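Local coordinates for protein metazoan TIR-STING fusion (Crassostrea gigas, PDB 6WT6) that links a TIR domain to a STING ligand-binding domain in a single chain, and is probably an oyster receptor of innate immune signalling, at residues K215-F220 / C347-N352; S229-S234 / T261-T266; P23-R26 / Y31-F34; S52-G57 / A63-L68. One frame throughout, in Å; residues are numbered along the deposited sequence.

Interaction 1 of 4, residues K215-F220 / C347-N352; sequences KLFLFF and CNEIKN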
loop_
_atom_site.group_PDB
_atom_site.type_symbol
_atom_site.label_atom_id
_atom_site.label_comp_id
_atom_site.label_asym_id
_atom_site.label_seq_id
_atom_site.Cartn_x
_atom_site.Cartn_y
_atom_site.Cartn_z
ATOM N N LYS A 215 -10.215 25.601 -2.437
ATOM C CA LYS A 215 -9.656 24.267 -2.291
ATOM C C LYS A 215 -9.263 23.974 -0.845
ATOM O O LYS A 215 -9.075 24.871 -0.020
ATOM C CB LYS A 215 -8.437 24.090 -3.198
ATOM C CG LYS A 215 -8.728 24.204 -4.692
ATOM C CD LYS A 215 -7.486 23.868 -5.507
ATOM C CE LYS A 215 -7.738 23.992 -7.000
ATOM N NZ LYS A 215 -8.110 25.383 -7.400
ATOM N N LEU A 216 -9.151 22.681 -0.551
ATOM C CA LEU A 216 -8.603 22.200 0.708
ATOM C C LEU A 216 -7.106 21.985 0.526
ATOM O O LEU A 216 -6.688 21.185 -0.319
ATOM C CB LEU A 216 -9.287 20.899 1.129
ATOM C CG LEU A 216 -8.734 20.215 2.381
ATOM C CD1 LEU A 216 -8.920 21.106 3.602
ATOM C CD2 LEU A 216 -9.387 18.857 2.589
ATOM N N PHE A 217 -6.301 22.705 1.299
ATOM C CA PHE A 217 -4.851 22.614 1.192
ATOM C C PHE A 217 -4.350 21.487 2.087
ATOM O O PHE A 217 -4.595 21.492 3.298
ATOM C CB PHE A 217 -4.198 23.949 1.547
ATOM C CG PHE A 217 -4.389 25.002 0.494
ATOM C CD1 PHE A 217 -3.373 25.301 -0.398
ATOM C CD2 PHE A 217 -5.598 25.668 0.373
ATOM C CE1 PHE A 217 -3.550 26.257 -1.377
ATOM C CE2 PHE A 217 -5.784 26.628 -0.607
ATOM C CZ PHE A 217 -4.756 26.924 -1.482
ATOM N N LEU A 218 -3.672 20.516 1.486
ATOM C CA LEU A 218 -3.184 19.329 2.175
ATOM C C LEU A 218 -1.672 19.439 2.305
ATOM O O LEU A 218 -0.963 19.539 1.297
ATOM C CB LEU A 218 -3.572 18.061 1.416
ATOM C CG LEU A 218 -5.063 17.827 1.182
ATOM C CD1 LEU A 218 -5.254 16.724 0.161
ATOM C CD2 LEU A 218 -5.768 17.487 2.496
ATOM N N PHE A 219 -1.182 19.421 3.539
ATOM C CA PHE A 219 0.211 19.739 3.819
ATOM C C PHE A 219 1.042 18.467 3.895
ATOM O O PHE A 219 0.670 17.510 4.584
ATOM C CB PHE A 219 0.326 20.561 5.103
ATOM C CG PHE A 219 -0.210 21.955 4.956
ATOM C CD1 PHE A 219 0.608 22.981 4.510
ATOM C CD2 PHE A 219 -1.542 22.232 5.217
ATOM C CE1 PHE A 219 0.110 24.262 4.354
ATOM C CE2 PHE A 219 -2.042 23.512 5.063
ATOM C CZ PHE A 219 -1.216 24.527 4.629
ATOM N N PHE A 220 2.169 18.476 3.186
ATOM C CA PHE A 220 3.014 17.302 2.981
ATOM C C PHE A 220 4.444 17.709 3.317
ATOM O O PHE A 220 5.242 18.016 2.420
ATOM C CB PHE A 220 2.881 16.800 1.538
ATOM C CG PHE A 220 3.399 15.401 1.303
ATOM C CD1 PHE A 220 4.533 14.927 1.951
ATOM C CD2 PHE A 220 2.751 14.565 0.406
ATOM C CE1 PHE A 220 5.000 13.643 1.717
ATOM C CE2 PHE A 220 3.213 13.285 0.166
ATOM C CZ PHE A 220 4.338 12.821 0.824
ATOM N N CYS A 347 0.569 31.808 1.943
ATOM C CA CYS A 347 0.064 32.955 1.189
ATOM C C CYS A 347 0.407 32.838 -0.288
ATOM O O CYS A 347 -0.396 33.204 -1.152
ATOM C CB CYS A 347 0.629 34.259 1.751
ATOM S SG CYS A 347 -0.129 34.827 3.277
ATOM N N ASN A 348 1.601 32.335 -0.596
ATOM C CA ASN A 348 1.958 32.118 -1.991
ATOM C C ASN A 348 1.038 31.089 -2.640
ATOM O O ASN A 348 0.602 31.272 -3.781
ATOM C CB ASN A 348 3.416 31.679 -2.098
ATOM C CG ASN A 348 4.357 32.840 -2.346
ATOM O OD1 ASN A 348 4.445 33.349 -3.464
ATOM N ND2 ASN A 348 5.075 33.255 -1.310
ATOM N N GLU A 349 0.728 30.001 -1.929
ATOM C CA GLU A 349 -0.130 28.973 -2.508
ATOM C C GLU A 349 -1.567 29.454 -2.643
ATOM O O GLU A 349 -2.228 29.161 -3.644
ATOM C CB GLU A 349 -0.066 27.693 -1.675
ATOM C CG GLU A 349 1.095 26.782 -2.035
ATOM C CD GLU A 349 1.010 26.245 -3.457
ATOM O OE1 GLU A 349 -0.082 26.297 -4.068
ATOM O OE2 GLU A 349 2.048 25.770 -3.966
ATOM N N ILE A 350 -2.068 30.190 -1.650
ATOM C CA ILE A 350 -3.439 30.691 -1.709
ATOM C C ILE A 350 -3.614 31.632 -2.893
ATOM O O ILE A 350 -4.604 31.549 -3.632
ATOM C CB ILE A 350 -3.814 31.379 -0.384
ATOM C CG1 ILE A 350 -3.861 30.365 0.760
ATOM C CG2 ILE A 350 -5.147 32.102 -0.516
ATOM C CD1 ILE A 350 -4.177 30.986 2.099
ATOM N N LYS A 351 -2.655 32.539 -3.094
ATOM C CA LYS A 351 -2.747 33.482 -4.205
ATOM C C LYS A 351 -2.629 32.770 -5.547
ATOM O O LYS A 351 -3.298 33.147 -6.516
ATOM C CB LYS A 351 -1.670 34.559 -4.064
ATOM C CG LYS A 351 -1.860 35.462 -2.856
ATOM C CD LYS A 351 -0.704 36.437 -2.690
ATOM C CE LYS A 351 -0.937 37.356 -1.502
ATOM N NZ LYS A 351 0.158 38.352 -1.331
ATOM N N ASN A 352 -1.789 31.735 -5.622
ATOM C CA ASN A 352 -1.668 30.968 -6.857
ATOM C C ASN A 352 -2.983 30.285 -7.214
ATOM O O ASN A 352 -3.378 30.251 -8.386
ATOM C CB ASN A 352 -0.544 29.940 -6.718
ATOM C CG ASN A 352 -0.292 29.172 -7.998
ATOM O OD1 ASN A 352 0.014 29.759 -9.035
ATOM N ND2 ASN A 352 -0.393 27.850 -7.926
#
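Phe217 reaches from strand 212-221 to Glu349 and Ile350 on helix 341-356, a strand-to-helix packing within the alpha/beta fold of the STING ligand-binding domain. The strand runs inside the mixed sheet: backbone bonds tie Phe217 to Ala276 and Glu278 on one neighbour, and Leu216 and Leu218 to strand 327-332 on the other. Leu216 and Leu218 turn to the opposite face, where they pack on helix 176-204, while Phe217 points toward helix 341-356.

The contact is made by van der Waals packing. The two backbones stay well apart, with 8.7 Å between the CA atoms of Phe217 and Ile350, and the aromatic ring spans the gap. Its CG lies beside the backbone N, anti to the carbonyl carbon (chi1 -72°), which carries CE1 and CZ out to the helix. CE1 of Phe217 settles 3.8 Å from CB of Glu349, and the ring meets this methylene obliquely. CZ of Phe217 comes 4.0 Å from CA of Ile350, so the ring rests partly on the helix backbone itself.

The polar end of Glu349 takes no direct part. Its chain bends at chi2 (-64°), and OE1 forms a long, weak ion pair with Lys328 of the adjoining strand, whose side chain also touches Phe217. Glu349 thus offers the ring its CB methylene while its carboxylate is turned to partners elsewhere.

Ile350 is shared with the sheet, its side chain also packing on Tyr273 and Phe275. Its branch nearest to the ring is CG1, which lies 4.2 Å from CZ of Phe217.

Interaction 2 of 4, residues S229-S234 / T261-T266; sequences SIADES and TIYSVT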
loop_
_atom_site.group_PDB
_atom_site.type_symbol
_atom_site.label_atom_id
_atom_site.label_comp_id
_atom_site.label_asym_id
_atom_site.label_seq_id
_atom_site.Cartn_x
_atom_site.Cartn_y
_atom_site.Cartn_z
ATOM N N SER A 229 -1.530 20.442 14.657
ATOM C CA SER A 229 -2.172 21.493 13.883
ATOM C C SER A 229 -1.112 22.172 13.031
ATOM O O SER A 229 0.024 22.346 13.478
ATOM C CB SER A 229 -2.859 22.513 14.800
ATOM O OG SER A 229 -3.288 23.647 14.073
ATOM N N ILE A 230 -1.481 22.543 11.802
ATOM C CA ILE A 230 -0.542 23.268 10.949
ATOM C C ILE A 230 -0.192 24.612 11.567
ATOM O O ILE A 230 0.887 25.160 11.311
ATOM C CB ILE A 230 -1.116 23.430 9.528
ATOM C CG1 ILE A 230 -0.062 23.992 8.576
ATOM C CG2 ILE A 230 -2.340 24.327 9.542
ATOM C CD1 ILE A 230 1.091 23.042 8.308
ATOM N N ALA A 231 -1.080 25.149 12.410
ATOM C CA ALA A 231 -0.812 26.379 13.140
ATOM C C ALA A 231 0.316 26.227 14.154
ATOM O O ALA A 231 0.835 27.241 14.631
ATOM C CB ALA A 231 -2.090 26.856 13.836
ATOM N N ASP A 232 0.708 24.996 14.490
ATOM C CA ASP A 232 1.866 24.779 15.348
ATOM C C ASP A 232 3.176 25.154 14.672
ATOM O O ASP A 232 4.219 25.145 15.334
ATOM C CB ASP A 232 1.927 23.320 15.801
ATOM C CG ASP A 232 0.815 22.966 16.765
ATOM O OD1 ASP A 232 0.334 23.882 17.462
ATOM O OD2 ASP A 232 0.425 21.780 16.826
ATOM N N GLU A 233 3.151 25.466 13.375
ATOM C CA GLU A 233 4.360 25.868 12.669
ATOM C C GLU A 233 4.674 27.346 12.835
ATOM O O GLU A 233 5.825 27.747 12.626
ATOM C CB GLU A 233 4.236 25.550 11.177
ATOM C CG GLU A 233 4.595 24.123 10.812
ATOM C CD GLU A 233 6.094 23.897 10.745
ATOM O OE1 GLU A 233 6.843 24.886 10.601
ATOM O OE2 GLU A 233 6.520 22.728 10.836
ATOM N N SER A 234 3.684 28.160 13.203
ATOM C CA SER A 234 3.908 29.590 13.377
ATOM C C SER A 234 2.757 30.205 14.157
ATOM O O SER A 234 1.588 29.919 13.872
ATOM C CB SER A 234 4.066 30.288 12.019
ATOM O OG SER A 234 4.271 31.683 12.174
ATOM N N THR A 261 -10.717 22.392 9.352
ATOM C CA THR A 261 -10.366 23.600 10.087
ATOM C C THR A 261 -9.999 24.750 9.152
ATOM O O THR A 261 -9.381 24.549 8.103
ATOM C CB THR A 261 -9.209 23.307 11.041
ATOM O OG1 THR A 261 -9.549 22.176 11.850
ATOM C CG2 THR A 261 -8.950 24.492 11.949
ATOM N N ILE A 262 -10.383 25.964 9.550
ATOM C CA ILE A 262 -10.079 27.181 8.809
ATOM C C ILE A 262 -8.996 27.948 9.553
ATOM O O ILE A 262 -9.083 28.143 10.772
ATOM C CB ILE A 262 -11.328 28.056 8.619
ATOM C CG1 ILE A 262 -12.468 27.227 8.021
ATOM C CG2 ILE A 262 -11.004 29.240 7.721
ATOM C CD1 ILE A 262 -12.137 26.634 6.674
ATOM N N TYR A 263 -7.980 28.383 8.822
ATOM C CA TYR A 263 -6.909 29.187 9.382
ATOM C C TYR A 263 -6.815 30.507 8.633
ATOM O O TYR A 263 -7.368 30.670 7.540
ATOM C CB TYR A 263 -5.560 28.461 9.319
ATOM C CG TYR A 263 -5.517 27.156 10.080
ATOM C CD1 TYR A 263 -5.152 27.123 11.418
ATOM C CD2 TYR A 263 -5.832 25.954 9.456
ATOM C CE1 TYR A 263 -5.105 25.936 12.117
ATOM C CE2 TYR A 263 -5.786 24.759 10.149
ATOM C CZ TYR A 263 -5.419 24.758 11.480
ATOM O OH TYR A 263 -5.371 23.578 12.182
ATOM N N SER A 264 -6.106 31.450 9.245
ATOM C CA SER A 264 -5.796 32.733 8.638
ATOM C C SER A 264 -4.286 32.915 8.578
ATOM O O SER A 264 -3.542 32.373 9.402
ATOM C CB SER A 264 -6.423 33.888 9.424
ATOM O OG SER A 264 -6.405 35.088 8.673
ATOM N N VAL A 265 -3.840 33.697 7.601
ATOM C CA VAL A 265 -2.420 33.958 7.410
ATOM C C VAL A 265 -2.272 35.346 6.798
ATOM O O VAL A 265 -3.069 35.750 5.945
ATOM C CB VAL A 265 -1.772 32.851 6.549
ATOM C CG1 VAL A 265 -2.469 32.725 5.205
ATOM C CG2 VAL A 265 -0.316 33.111 6.356
ATOM N N THR A 266 -1.266 36.088 7.256
ATOM C CA THR A 266 -1.066 37.484 6.880
ATOM C C THR A 266 0.113 37.601 5.923
ATOM O O THR A 266 1.195 37.069 6.198
ATOM C CB THR A 266 -0.818 38.349 8.119
ATOM O OG1 THR A 266 -1.904 38.194 9.044
ATOM C CG2 THR A 266 -0.707 39.807 7.734
#
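Tyr263 stands out from strand 260-266 toward Ser229, Ile230 and Ala231, which form an ST turn leading into a short 3-10 segment. The loop is the connection between strands 212-221 and 238-243 of the STING ligand-binding domain, and it folds back here over the mixed sheet.

Apolar packing engages the phenol ring at two places. Over one face lies CG2 of Ile230, 3.7 Å from the ring centroid of Tyr263 and 20° off the normal, a CH-pi contact displaced toward the CE2 side of the ring. With CG1 of Ile230 anti to the backbone N (chi1 -171°), CG2 is held between N and the carbonyl carbon and is the branch that meets the ring, while CD1 leads away to Phe219. CB of Ala231 approaches CE1 of Tyr263 obliquely at 3.6 Å. His239 and Ile237 add further contacts to the tyrosine from outside the two segments.

The polar part is centred on the serine hydroxyl. OG of Ser229 lies 2.8 Å from OH of Tyr263 in a hydrogen bond whose donor may be either group. The same oxygen accepts a bond within the turn, fixing the hydroxyl beside the ring: N of Ala231 to OG of Ser229, 3.1 Å.

Interaction 3 of 4, residues P23-R26 / Y31-F34; sequences PVLR and YHAF
The imidazole of His32 meets Leu25 over one face and Pro23 at its edge. CD2 of Leu25 sits 4.0 Å from the centroid of the His32 ring and 22° off its normal, a CH-pi contact offset toward the CD2-NE2 side. At the edge, CG of the Pro23 ring lies in the imidazole plane, 3.6 Å from CD2 of His32. Phe58, outside the two segments, adds an edge-to-face ring contact.

The polar link is made at the neighbouring NE2 of the ring. NE2 of His32 donates to O of Pro23 over 2.9 Å, with an angle of 155° at the hydrogen. The acceptor is slightly tilted out of the imidazole plane, and the donor in turn leaves the carbonyl plane by a similar small amount. ND1 accepts a hydrogen bond from the backbone N of Thr59, so both ring nitrogens are engaged; this pairing is consistent with a neutral ring protonated at NE2, and it fixes the rotation of the imidazole.

His32 lies where the chain turns a corner as it enters the parallel sheet of the TIR domain; the strand that follows runs between strands 60-62 and 84-91. The His32 side chain swings back to the N-terminal loop, which lacks regular structure and is drawn against this corner.

Leu25 completes the contact with its other methyl. CB of Leu25 points toward 31-34, and with CG beside the backbone N (chi1 -66°) both methyls reach it; CD1 of Leu25 rests 3.6 Å from C of Tyr31. The Tyr31 side chain leaves in another direction, packing on Cys61 and Ser84.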
loop_
_atom_site.group_PDB
_atom_site.type_symbol
_atom_site.label_atom_id
_atom_site.label_comp_id
_atom_site.label_asym_id
_atom_site.label_seq_id
_atom_site.Cartn_x
_atom_site.Cartn_y
_atom_site.Cartn_z
ATOM N N PRO A 23 17.044 -26.678 10.637
ATOM C CA PRO A 23 17.036 -25.498 11.504
ATOM C C PRO A 23 15.903 -25.520 12.517
ATOM O O PRO A 23 14.858 -26.141 12.317
ATOM C CB PRO A 23 16.858 -24.344 10.512
ATOM C CG PRO A 23 16.082 -24.946 9.396
ATOM C CD PRO A 23 16.567 -26.371 9.277
ATOM N N VAL A 24 16.135 -24.821 13.625
ATOM C CA VAL A 24 15.105 -24.619 14.637
ATOM C C VAL A 24 14.223 -23.456 14.203
ATOM O O VAL A 24 14.717 -22.425 13.729
ATOM C CB VAL A 24 15.746 -24.366 16.012
ATOM C CG1 VAL A 24 14.724 -24.547 17.123
ATOM C CG2 VAL A 24 16.919 -25.300 16.213
ATOM N N LEU A 25 12.912 -23.615 14.355
ATOM C CA LEU A 25 11.964 -22.666 13.788
ATOM C C LEU A 25 11.612 -21.561 14.778
ATOM O O LEU A 25 11.610 -21.763 15.994
ATOM C CB LEU A 25 10.695 -23.388 13.338
ATOM C CG LEU A 25 10.899 -24.360 12.175
ATOM C CD1 LEU A 25 9.588 -25.039 11.810
ATOM C CD2 LEU A 25 11.501 -23.643 10.968
ATOM N N ARG A 26 11.291 -20.387 14.231
ATOM C CA ARG A 26 11.059 -19.176 15.011
ATOM C C ARG A 26 9.693 -19.196 15.690
ATOM O O ARG A 26 9.085 -20.258 15.846
ATOM C CB ARG A 26 11.191 -17.945 14.108
ATOM C CG ARG A 26 11.645 -16.662 14.801
ATOM C CD ARG A 26 11.653 -15.497 13.820
ATOM N NE ARG A 26 10.472 -15.513 12.958
ATOM C CZ ARG A 26 10.267 -14.673 11.948
ATOM N NH1 ARG A 26 11.164 -13.738 11.663
ATOM N NH2 ARG A 26 9.163 -14.766 11.218
ATOM N N TYR A 31 6.313 -24.958 10.437
ATOM C CA TYR A 31 6.718 -25.785 9.309
ATOM C C TYR A 31 7.956 -25.188 8.659
ATOM O O TYR A 31 8.117 -23.966 8.606
ATOM C CB TYR A 31 5.616 -25.911 8.244
ATOM C CG TYR A 31 4.253 -26.291 8.769
ATOM C CD1 TYR A 31 4.004 -27.568 9.249
ATOM C CD2 TYR A 31 3.207 -25.377 8.755
ATOM C CE1 TYR A 31 2.752 -27.922 9.721
ATOM C CE2 TYR A 31 1.953 -25.722 9.223
ATOM C CZ TYR A 31 1.731 -26.995 9.706
ATOM O OH TYR A 31 0.482 -27.337 10.173
ATOM N N HIS A 32 8.827 -26.065 8.151
ATOM C CA HIS A 32 9.951 -25.601 7.346
ATOM C C HIS A 32 9.491 -25.137 5.970
ATOM O O HIS A 32 10.019 -24.159 5.431
ATOM C CB HIS A 32 11.003 -26.704 7.206
ATOM C CG HIS A 32 11.753 -26.992 8.470
ATOM N ND1 HIS A 32 11.314 -27.905 9.405
ATOM C CD2 HIS A 32 12.912 -26.487 8.952
ATOM C CE1 HIS A 32 12.170 -27.948 10.409
ATOM N NE2 HIS A 32 13.149 -27.098 10.160
ATOM N N ALA A 33 8.516 -25.825 5.381
ATOM C CA ALA A 33 8.092 -25.498 4.029
ATOM C C ALA A 33 6.611 -25.794 3.850
ATOM O O ALA A 33 6.111 -26.822 4.315
ATOM C CB ALA A 33 8.908 -26.271 2.987
ATOM N N PHE A 34 5.917 -24.880 3.181
ATOM C CA PHE A 34 4.568 -25.118 2.693
ATOM C C PHE A 34 4.651 -25.452 1.212
ATOM O O PHE A 34 5.240 -24.697 0.433
ATOM C CB PHE A 34 3.665 -23.903 2.908
ATOM C CG PHE A 34 2.310 -24.028 2.258
ATOM C CD1 PHE A 34 1.337 -24.849 2.807
ATOM C CD2 PHE A 34 2.007 -23.320 1.106
ATOM C CE1 PHE A 34 0.089 -24.966 2.214
ATOM C CE2 PHE A 34 0.759 -23.433 0.509
ATOM C CZ PHE A 34 -0.200 -24.257 1.066
#

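Interaction 4 of 4, residues S52-G57 / A63-L68; sequences SVESRG and AERDFL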
loop_
_atom_site.group_PDB
_atom_site.type_symbol
_atom_site.label_atom_id
_atom_site.label_comp_id
_atom_site.label_asym_id
_atom_site.label_seq_id
_atom_site.Cartn_x
_atom_site.Cartn_y
_atom_site.Cartn_z
ATOM N N SER A 52 10.116 -36.573 -0.192
ATOM C CA SER A 52 11.560 -36.377 -0.275
ATOM C C SER A 52 12.059 -35.461 0.833
ATOM O O SER A 52 13.140 -35.685 1.392
ATOM C CB SER A 52 11.939 -35.804 -1.640
ATOM O OG SER A 52 11.492 -36.636 -2.694
ATOM N N VAL A 53 11.295 -34.418 1.159
ATOM C CA VAL A 53 11.745 -33.453 2.157
ATOM C C VAL A 53 11.539 -33.990 3.565
ATOM O O VAL A 53 12.440 -33.920 4.408
ATOM C CB VAL A 53 11.025 -32.108 1.965
ATOM C CG1 VAL A 53 11.613 -31.068 2.887
ATOM C CG2 VAL A 53 11.124 -31.659 0.537
ATOM N N GLU A 54 10.351 -34.535 3.843
ATOM C CA GLU A 54 10.021 -34.922 5.210
ATOM C C GLU A 54 10.902 -36.060 5.710
ATOM O O GLU A 54 11.156 -36.160 6.916
ATOM C CB GLU A 54 8.540 -35.294 5.312
ATOM C CG GLU A 54 7.600 -34.093 5.222
ATOM C CD GLU A 54 6.291 -34.306 5.965
ATOM O OE1 GLU A 54 5.765 -35.437 5.936
ATOM O OE2 GLU A 54 5.791 -33.344 6.590
ATOM N N SER A 55 11.386 -36.919 4.808
ATOM C CA SER A 55 12.296 -37.980 5.230
ATOM C C SER A 55 13.622 -37.405 5.708
ATOM O O SER A 55 14.196 -37.886 6.694
ATOM C CB SER A 55 12.524 -38.969 4.087
ATOM O OG SER A 55 13.359 -38.407 3.090
ATOM N N ARG A 56 14.118 -36.364 5.029
ATOM C CA ARG A 56 15.390 -35.753 5.403
ATOM C C ARG A 56 15.339 -35.100 6.778
ATOM O O ARG A 56 16.393 -34.797 7.347
ATOM C CB ARG A 56 15.806 -34.720 4.355
ATOM C CG ARG A 56 16.025 -35.303 2.968
ATOM C CD ARG A 56 17.316 -36.100 2.893
ATOM N NE ARG A 56 18.492 -35.234 2.843
ATOM C CZ ARG A 56 19.094 -34.861 1.718
ATOM N NH1 ARG A 56 20.158 -34.069 1.762
ATOM N NH2 ARG A 56 18.633 -35.283 0.548
ATOM N N GLY A 57 14.150 -34.877 7.326
ATOM C CA GLY A 57 13.991 -34.317 8.652
ATOM C C GLY A 57 13.125 -33.079 8.711
ATOM O O GLY A 57 12.635 -32.734 9.794
ATOM N N ALA A 63 -1.442 -29.811 1.791
ATOM C CA ALA A 63 -2.880 -29.554 1.811
ATOM C C ALA A 63 -3.687 -30.840 1.964
ATOM O O ALA A 63 -4.508 -30.966 2.879
ATOM C CB ALA A 63 -3.292 -28.808 0.539
ATOM N N GLU A 64 -3.454 -31.809 1.071
ATOM C CA GLU A 64 -4.200 -33.067 1.099
ATOM C C GLU A 64 -4.151 -33.724 2.472
ATOM O O GLU A 64 -5.169 -34.213 2.976
ATOM C CB GLU A 64 -3.644 -34.024 0.043
ATOM C CG GLU A 64 -4.164 -35.448 0.144
ATOM C CD GLU A 64 -3.274 -36.446 -0.581
ATOM O OE1 GLU A 64 -2.152 -36.713 -0.094
ATOM O OE2 GLU A 64 -3.694 -36.960 -1.639
ATOM N N ARG A 65 -2.972 -33.744 3.095
ATOM C CA ARG A 65 -2.812 -34.442 4.366
ATOM C C ARG A 65 -3.272 -33.592 5.543
ATOM O O ARG A 65 -3.980 -34.084 6.430
ATOM C CB ARG A 65 -1.350 -34.844 4.554
ATOM C CG ARG A 65 -0.973 -35.158 5.986
ATOM C CD ARG A 65 0.522 -35.378 6.123
ATOM N NE ARG A 65 1.260 -34.127 5.985
ATOM C CZ ARG A 65 2.580 -34.051 5.861
ATOM N NH1 ARG A 65 3.307 -35.159 5.852
ATOM N NH2 ARG A 65 3.171 -32.871 5.740
ATOM N N ASP A 66 -2.890 -32.316 5.558
ATOM C CA ASP A 66 -3.043 -31.455 6.723
ATOM C C ASP A 66 -4.330 -30.635 6.723
ATOM O O ASP A 66 -4.833 -30.305 7.803
ATOM C CB ASP A 66 -1.833 -30.513 6.837
ATOM C CG ASP A 66 -0.504 -31.267 6.933
ATOM O OD1 ASP A 66 -0.391 -32.188 7.768
ATOM O OD2 ASP A 66 0.429 -30.940 6.170
ATOM N N PHE A 67 -4.884 -30.288 5.561
ATOM C CA PHE A 67 -6.112 -29.497 5.510
ATOM C C PHE A 67 -7.319 -30.427 5.581
ATOM O O PHE A 67 -7.477 -31.315 4.735
ATOM C CB PHE A 67 -6.170 -28.632 4.249
ATOM C CG PHE A 67 -5.147 -27.527 4.220
ATOM C CD1 PHE A 67 -4.413 -27.213 5.354
ATOM C CD2 PHE A 67 -4.921 -26.801 3.060
ATOM C CE1 PHE A 67 -3.468 -26.204 5.332
ATOM C CE2 PHE A 67 -3.977 -25.787 3.033
ATOM C CZ PHE A 67 -3.251 -25.489 4.172
ATOM N N LEU A 68 -8.166 -30.219 6.594
ATOM C CA LEU A 68 -9.373 -31.014 6.747
ATOM C C LEU A 68 -10.277 -30.823 5.530
ATOM O O LEU A 68 -10.187 -29.807 4.837
ATOM C CB LEU A 68 -10.100 -30.622 8.034
ATOM C CG LEU A 68 -9.268 -30.706 9.322
ATOM C CD1 LEU A 68 -8.696 -29.342 9.695
ATOM C CD2 LEU A 68 -10.071 -31.295 10.473
#
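Arg65 and Glu54 join their helices through a two-pronged salt bridge, the carboxylate facing the edge of the guanidinium that carries NH1 and NH2. NH2 of Arg65 donates to OE2 of Glu54 at 2.8 Å, rather bent; this oxygen is met from above the carboxylate plane. The second prong, NH1 of Arg65 to OE1 of Glu54, is modelled at 2.5 Å, so short that its exact length is doubtful. The two planes are twisted 32° apart. Arg65 has CG anti to the backbone N (chi1 161°) and a chain bent at chi3 (72°), which brings the guanidinium edge round to Glu54.

Around this pair lies Asp66, which completes a salt-bridge network. It meets the guanidinium from the NE side, NE of Arg65 lying 3.1 Å from OD1 of Asp66 in a weak bond. Two acidic groups thus flank one arginine, which probably offsets their mutual repulsion.

Further out, backbone amides steady both acids: N of Cys60 bonds to OE2 of Glu54, and N of Phe62 to OD2 of Asp66. Just beyond Glu54, helix 43-56 ends in a Schellman motif at Gly57. At the surface the bridge ties helix 43-56, the helix of the beta-alpha-beta crossover between strands 31-36 and 60-62 of the TIR domain, to the short helix 63-66 that follows the second strand.

Overall arrangement
The four contacts fall into two pairs at opposite sides of the chain's centre. Interactions 1 and 2 share the mixed sheet of the STING domain, their centres 12 Å apart, with interaction 2 nested in the chain loop that interaction 1 closes. They touch directly: CG of Phe219 lies 3.8 Å from CD1 of Ile230, and SG of Cys347 3.5 Å from CG2 of Val265. Interactions 3 and 4 lie in the TIR part, centres 13 Å apart, joined where CE1 of Phe34 packs 3.9 Å from CZ of Phe67. Between the pairs nothing touches: even interactions 1 and 3 are about 29 Å apart at their nearest atoms.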